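Local coordinates for putative adenylate cyclase (Vibrio parahaemolyticus, PDB 2ACA), which is probably a CYTH-family adenylate cyclase that converts ATP to cyclic AMP, at the interface of chains A and B. Sequence-based numbering; all coordinates share one arbitrary frame. Chains: chain A/B, putative adenylate cyclase.

Contact 1: the interface of chains A and B. Residues chain A 75-77, 86-90; chain B 75, 90-92, 95-96, 99-100.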
loop_
_atom_site.group_PDB
_atom_site.type_symbol
_atom_site.label_atom_id
_atom_site.label_comp_id
_atom_site.label_asym_id
_atom_site.label_seq_id
_atom_site.Cartn_x
_atom_site.Cartn_y
_atom_site.Cartn_z
ATOM N N TRP A 75 -0.840 -5.920 0.220
ATOM C CA TRP A 75 0.361 -5.795 -0.585
ATOM C C TRP A 75 1.294 -6.693 0.234
ATOM O O TRP A 75 1.513 -6.450 1.419
ATOM C CB TRP A 75 0.803 -4.321 -0.625
ATOM C CG TRP A 75 2.214 -4.085 -1.037
ATOM C CD1 TRP A 75 3.024 -4.929 -1.739
ATOM C CD2 TRP A 75 2.987 -2.916 -0.769
ATOM N NE1 TRP A 75 4.257 -4.358 -1.921
ATOM C CE2 TRP A 75 4.262 -3.118 -1.336
ATOM C CE3 TRP A 75 2.724 -1.707 -0.102
ATOM C CZ2 TRP A 75 5.280 -2.160 -1.258
ATOM C CZ3 TRP A 75 3.732 -0.755 -0.022
ATOM C CH2 TRP A 75 4.998 -0.987 -0.598
ATOM N N ILE A 76 1.812 -7.747 -0.392
ATOM C CA ILE A 76 2.657 -8.721 0.307
ATOM C C ILE A 76 4.002 -9.030 -0.315
ATOM O O ILE A 76 4.129 -9.118 -1.535
ATOM C CB ILE A 76 1.961 -10.118 0.394
ATOM C CG1 ILE A 76 0.495 -9.976 0.795
ATOM C CG2 ILE A 76 2.736 -11.043 1.331
ATOM C CD1 ILE A 76 0.269 -9.275 2.066
ATOM N N VAL A 77 5.003 -9.229 0.537
ATOM C CA VAL A 77 6.318 -9.643 0.068
ATOM C C VAL A 77 6.829 -10.766 0.978
ATOM O O VAL A 77 6.946 -10.591 2.194
ATOM C CB VAL A 77 7.330 -8.502 0.060
ATOM C CG1 VAL A 77 8.666 -9.027 -0.398
ATOM C CG2 VAL A 77 6.864 -7.401 -0.878
ATOM N N GLU A 86 6.168 -10.001 4.936
ATOM C CA GLU A 86 5.735 -8.670 5.313
ATOM C C GLU A 86 4.524 -8.265 4.489
ATOM O O GLU A 86 4.367 -8.678 3.340
ATOM C CB GLU A 86 6.879 -7.673 5.133
ATOM C CG GLU A 86 8.116 -8.052 5.931
ATOM C CD GLU A 86 9.170 -6.964 5.940
ATOM O OE1 GLU A 86 8.903 -5.881 6.503
ATOM O OE2 GLU A 86 10.263 -7.193 5.385
ATOM N N ALA A 87 3.662 -7.464 5.090
ATOM C CA ALA A 87 2.463 -7.028 4.414
ATOM C C ALA A 87 1.910 -5.760 5.021
ATOM O O ALA A 87 2.342 -5.313 6.076
ATOM C CB ALA A 87 1.411 -8.109 4.505
ATOM N N THR A 88 0.942 -5.187 4.324
ATOM C CA THR A 88 0.245 -4.016 4.802
ATOM C C THR A 88 -1.046 -3.963 4.023
ATOM O O THR A 88 -1.079 -4.317 2.848
ATOM C CB THR A 88 1.022 -2.708 4.559
ATOM O OG1 THR A 88 0.254 -1.611 5.065
ATOM C CG2 THR A 88 1.264 -2.486 3.077
ATOM N N ASN A 89 -2.116 -3.545 4.683
ATOM C CA ASN A 89 -3.396 -3.416 4.007
ATOM C C ASN A 89 -3.318 -2.172 3.107
ATOM O O ASN A 89 -2.587 -1.219 3.412
ATOM C CB ASN A 89 -4.518 -3.267 5.037
ATOM C CG ASN A 89 -4.776 -4.556 5.808
ATOM O OD1 ASN A 89 -5.563 -5.400 5.385
ATOM N ND2 ASN A 89 -4.096 -4.720 6.934
ATOM N N ILE A 90 -4.044 -2.208 1.993
ATOM C CA ILE A 90 -4.093 -1.090 1.049
ATOM C C ILE A 90 -5.566 -0.861 0.753
ATOM O O ILE A 90 -6.361 -1.804 0.798
ATOM C CB ILE A 90 -3.336 -1.409 -0.278
ATOM C CG1 ILE A 90 -3.876 -2.703 -0.902
ATOM C CG2 ILE A 90 -1.828 -1.551 -0.009
ATOM C CD1 ILE A 90 -3.215 -3.054 -2.241
ATOM N N TRP B 75 1.123 5.482 0.004
ATOM C CA TRP B 75 2.155 4.925 -0.856
ATOM C C TRP B 75 1.841 5.658 -2.161
ATOM O O TRP B 75 0.733 5.536 -2.696
ATOM C CB TRP B 75 1.973 3.417 -0.989
ATOM C CG TRP B 75 2.646 2.783 -2.157
ATOM C CD1 TRP B 75 3.687 3.279 -2.883
ATOM C CD2 TRP B 75 2.328 1.511 -2.728
ATOM N NE1 TRP B 75 4.039 2.399 -3.875
ATOM C CE2 TRP B 75 3.220 1.302 -3.803
ATOM C CE3 TRP B 75 1.371 0.524 -2.436
ATOM C CZ2 TRP B 75 3.184 0.144 -4.600
ATOM C CZ3 TRP B 75 1.331 -0.623 -3.226
ATOM C CH2 TRP B 75 2.235 -0.802 -4.298
ATOM N N ILE B 90 -2.184 3.077 3.114
ATOM C CA ILE B 90 -1.608 1.849 3.647
ATOM C C ILE B 90 -1.779 1.932 5.168
ATOM O O ILE B 90 -1.797 3.025 5.739
ATOM C CB ILE B 90 -0.096 1.708 3.312
ATOM C CG1 ILE B 90 0.659 2.963 3.770
ATOM C CG2 ILE B 90 0.094 1.451 1.806
ATOM C CD1 ILE B 90 2.154 2.921 3.505
ATOM N N THR B 91 -1.906 0.783 5.821
ATOM C CA THR B 91 -2.086 0.760 7.262
ATOM C C THR B 91 -0.767 0.668 8.014
ATOM O O THR B 91 -0.649 1.204 9.104
ATOM C CB THR B 91 -2.978 -0.421 7.687
ATOM O OG1 THR B 91 -2.422 -1.645 7.188
ATOM C CG2 THR B 91 -4.387 -0.246 7.136
ATOM N N LYS B 92 0.225 0.005 7.435
ATOM C CA LYS B 92 1.521 -0.160 8.101
ATOM C C LYS B 92 2.673 0.532 7.382
ATOM O O LYS B 92 3.245 -0.019 6.445
ATOM C CB LYS B 92 1.861 -1.645 8.232
ATOM C CG LYS B 92 0.810 -2.484 8.931
ATOM C CD LYS B 92 1.229 -3.947 8.918
ATOM C CE LYS B 92 0.222 -4.827 9.625
ATOM N NZ LYS B 92 0.531 -6.264 9.389
ATOM N N SER B 95 6.078 -1.484 7.453
ATOM C CA SER B 95 6.090 -2.673 6.604
ATOM C C SER B 95 6.365 -2.230 5.170
ATOM O O SER B 95 7.200 -2.805 4.485
ATOM C CB SER B 95 4.748 -3.396 6.681
ATOM O OG SER B 95 4.509 -3.872 7.992
ATOM N N ALA B 96 5.666 -1.193 4.722
ATOM C CA ALA B 96 5.877 -0.673 3.373
ATOM C C ALA B 96 7.343 -0.281 3.225
ATOM O O ALA B 96 7.987 -0.602 2.226
ATOM C CB ALA B 96 4.980 0.540 3.130
HETATM N N MSE B 99 9.303 -3.402 2.896
HETATM C CA MSE B 99 9.059 -4.122 1.649
HETATM C C MSE B 99 9.785 -3.457 0.468
HETATM O O MSE B 99 10.375 -4.146 -0.362
HETATM C CB MSE B 99 7.550 -4.231 1.379
HETATM C CG MSE B 99 6.844 -5.224 2.298
HETATM SE SE MSE B 99 4.970 -5.518 1.855
HETATM C CE MSE B 99 4.251 -3.964 2.751
ATOM N N LEU B 100 9.750 -2.128 0.386
ATOM C CA LEU B 100 10.455 -1.433 -0.704
ATOM C C LEU B 100 11.952 -1.714 -0.611
ATOM O O LEU B 100 12.653 -1.810 -1.618
ATOM C CB LEU B 100 10.217 0.079 -0.642
ATOM C CG LEU B 100 8.800 0.567 -0.971
ATOM C CD1 LEU B 100 8.780 2.101 -1.031
ATOM C CD2 LEU B 100 8.355 -0.021 -2.297
#
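A two-fold symmetric contact between identical chains, mainly apolar at its centre and hydrogen-bonded along one side, joins the two copies in the deposited assembly, which may or may not be the biological dimer. Strands 72-78 and 85-89 of chain A receive one face of helix 93-102 of chain B, from B:Ser95 to B:Leu100, and the loop before it. A:Ile90 and B:Ile90 form an antiparallel bridge between the chains, their CG2 methyls meeting. The indole of A:Trp75, with CG anti to the backbone N (chi1 162°), points across the boundary and meets B:Trp75 tip to tip. Their six-membered rings stack with a shift toward the rim, tilted by 24°, and A:Trp75 CE3 lies 3.5 Å from B:Trp75 CE3. The opposite face of A:Trp75 is capped by selenomethionine B:Met99, whose methyl CE sits over the middle of the six-membered ring, 4.0 Å from its centroid. A bend at the end of the B:Met99 chain places CE there and presses it tightly on the methyl of A:Thr88, while B:Met99 SE packs 3.8 Å from A:Val77 CG2. At the indole tip, A:Trp75 CZ3 touches B:Ala96 CB at 3.6 Å, and B:Leu100 crosses the indole at about a right angle. Beside this core, A:Thr88 turns its hydroxyl anti to the backbone N and leaves CG2 in the crowded position, facing the methionine. The backbone of B:Lys92 donates from N to A:Thr88 OG1 at 2.9 Å, fairly straight at 159°. B:Thr91 and A:Asn89 bond reciprocally: A:Asn89 N donates to B:Thr91 OG1 at 3.2 Å, and B:Thr91 N reaches A:Asn89 O from above the carbonyl plane.

Contact 2: the interface of chains A and B. Residues chain A 60, 77, 79-80, 84, 86; chain B 98, 102.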
loop_
_atom_site.group_PDB
_atom_site.type_symbol
_atom_site.label_atom_id
_atom_site.label_comp_id
_atom_site.label_asym_id
_atom_site.label_seq_id
_atom_site.Cartn_x
_atom_site.Cartn_y
_atom_site.Cartn_z
ATOM N N LYS A 60 12.199 -14.408 -3.597
ATOM C CA LYS A 60 11.201 -13.492 -3.074
ATOM C C LYS A 60 9.947 -13.498 -3.932
ATOM O O LYS A 60 9.983 -13.852 -5.106
ATOM C CB LYS A 60 11.779 -12.075 -3.020
ATOM C CG LYS A 60 13.043 -11.955 -2.205
ATOM C CD LYS A 60 13.695 -10.585 -2.392
ATOM C CE LYS A 60 14.995 -10.472 -1.604
ATOM N NZ LYS A 60 15.647 -9.157 -1.811
ATOM N N VAL A 77 5.003 -9.229 0.537
ATOM C CA VAL A 77 6.318 -9.643 0.068
ATOM C C VAL A 77 6.829 -10.766 0.978
ATOM O O VAL A 77 6.946 -10.591 2.194
ATOM C CB VAL A 77 7.330 -8.502 0.060
ATOM C CG1 VAL A 77 8.666 -9.027 -0.398
ATOM C CG2 VAL A 77 6.864 -7.401 -0.878
ATOM N N GLY A 79 9.796 -13.865 1.750
ATOM C CA GLY A 79 11.204 -14.174 1.539
ATOM C C GLY A 79 12.110 -12.982 1.796
ATOM O O GLY A 79 11.627 -11.915 2.186
ATOM N N PRO A 80 13.430 -13.121 1.589
ATOM C CA PRO A 80 14.087 -14.349 1.129
ATOM C C PRO A 80 14.138 -15.430 2.208
ATOM O O PRO A 80 14.095 -16.618 1.903
ATOM C CB PRO A 80 15.477 -13.864 0.726
ATOM C CG PRO A 80 15.730 -12.760 1.699
ATOM C CD PRO A 80 14.403 -12.020 1.699
ATOM N N ARG A 84 10.155 -15.360 6.442
ATOM C CA ARG A 84 9.931 -13.919 6.412
ATOM C C ARG A 84 8.759 -13.538 5.518
ATOM O O ARG A 84 8.692 -13.926 4.349
ATOM C CB ARG A 84 11.198 -13.184 5.943
ATOM C CG ARG A 84 11.088 -11.654 5.978
ATOM C CD ARG A 84 12.341 -10.986 5.414
ATOM N NE ARG A 84 12.221 -9.530 5.367
ATOM C CZ ARG A 84 13.152 -8.708 4.882
ATOM N NH1 ARG A 84 14.289 -9.192 4.392
ATOM N NH2 ARG A 84 12.947 -7.395 4.883
ATOM N N GLU A 86 6.168 -10.001 4.936
ATOM C CA GLU A 86 5.735 -8.670 5.313
ATOM C C GLU A 86 4.524 -8.265 4.489
ATOM O O GLU A 86 4.367 -8.678 3.340
ATOM C CB GLU A 86 6.879 -7.673 5.133
ATOM C CG GLU A 86 8.116 -8.052 5.931
ATOM C CD GLU A 86 9.170 -6.964 5.940
ATOM O OE1 GLU A 86 8.903 -5.881 6.503
ATOM O OE2 GLU A 86 10.263 -7.193 5.385
ATOM N N SER B 98 9.925 -1.436 4.802
ATOM C CA SER B 98 10.722 -2.652 4.734
ATOM C C SER B 98 10.511 -3.440 3.440
ATOM O O SER B 98 11.431 -4.086 2.938
ATOM C CB SER B 98 10.417 -3.544 5.938
ATOM O OG SER B 98 11.397 -4.556 6.052
ATOM N N ASN B 102 13.292 -4.480 0.648
ATOM C CA ASN B 102 13.454 -5.864 0.211
ATOM C C ASN B 102 13.380 -5.936 -1.313
ATOM O O ASN B 102 14.033 -6.768 -1.943
ATOM C CB ASN B 102 12.348 -6.721 0.839
ATOM C CG ASN B 102 12.722 -8.192 0.946
ATOM O OD1 ASN B 102 11.973 -8.980 1.522
ATOM N ND2 ASN B 102 13.872 -8.566 0.401
HETATM O O HOH W 1 9.685 -7.727 2.920
#
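Polar groups at the end of helix 93-102 of chain B meet charged side chains of chain A on a mostly hydrophilic flank of the subunit interface. Among the hydrogen bonds, the extended side chain of A:Lys60 meets B:Asn102 tip to tip, and its ammonium NZ donates to the backbone O of B:Asn102 at 2.9 Å, in the carbonyl plane. Because this carbonyl belongs to the last residue of the helix, the ammonium may also be favoured by the helix dipole. The hydroxyl of B:Ser98, with OG anti to the backbone N (chi1 -166°), comes to the A:Glu86 carboxylate: B:Ser98 OG lies 2.9 Å from A:Glu86 OE1 and as far from OE2, the latter bond weak. A salt bridge within chain A may help position the carboxylate: the poorly ordered A:Arg84 grips A:Glu86 OE2 side-on, NE at 3.0 Å and NH2 at 2.7 Å, so both donors converge on one oxygen. The B:Asn102 amide, its CG anti to the backbone N, stacks on the A:Arg84 guanidinium, 8° from parallel. Water 1 links A:Glu86 OE2 at 2.6 Å to B:Asn102 OD1 at 3.0 Å. The modelled amide orientation is doubtful, and the reading of its contacts depends on it: B:Asn102 OD1 faces A:Gly79 O, 3.0 Å away, where both can only accept, while ND2 faces the A:Lys60 ammonium; the reversed amide would suit both neighbours better. Together these contacts hold the helix end of one subunit against the other, and would help fix how the two chains are set in the assembly.

The C-alpha centres of contact 1 and contact 2 lie about 11 Å apart, and both sites draw on A:Val77 and A:Glu86. Both engage helix 93-102 of chain B, contact 1 through the face from B:Ser95 to B:Leu100 and the loop before it, contact 2 through B:Ser98 and the C-terminal B:Asn102. On chain A, contact 1 uses strands 72-78 and 85-89, contact 2 mainly the loops beside them. A:Glu86 joins the two, its aliphatic part facing the apolar core and its carboxylate the polar rim. Two-fold symmetry repeats both sites, so the helices are gripped reciprocally in the deposited pair, which may not be the biological dimer.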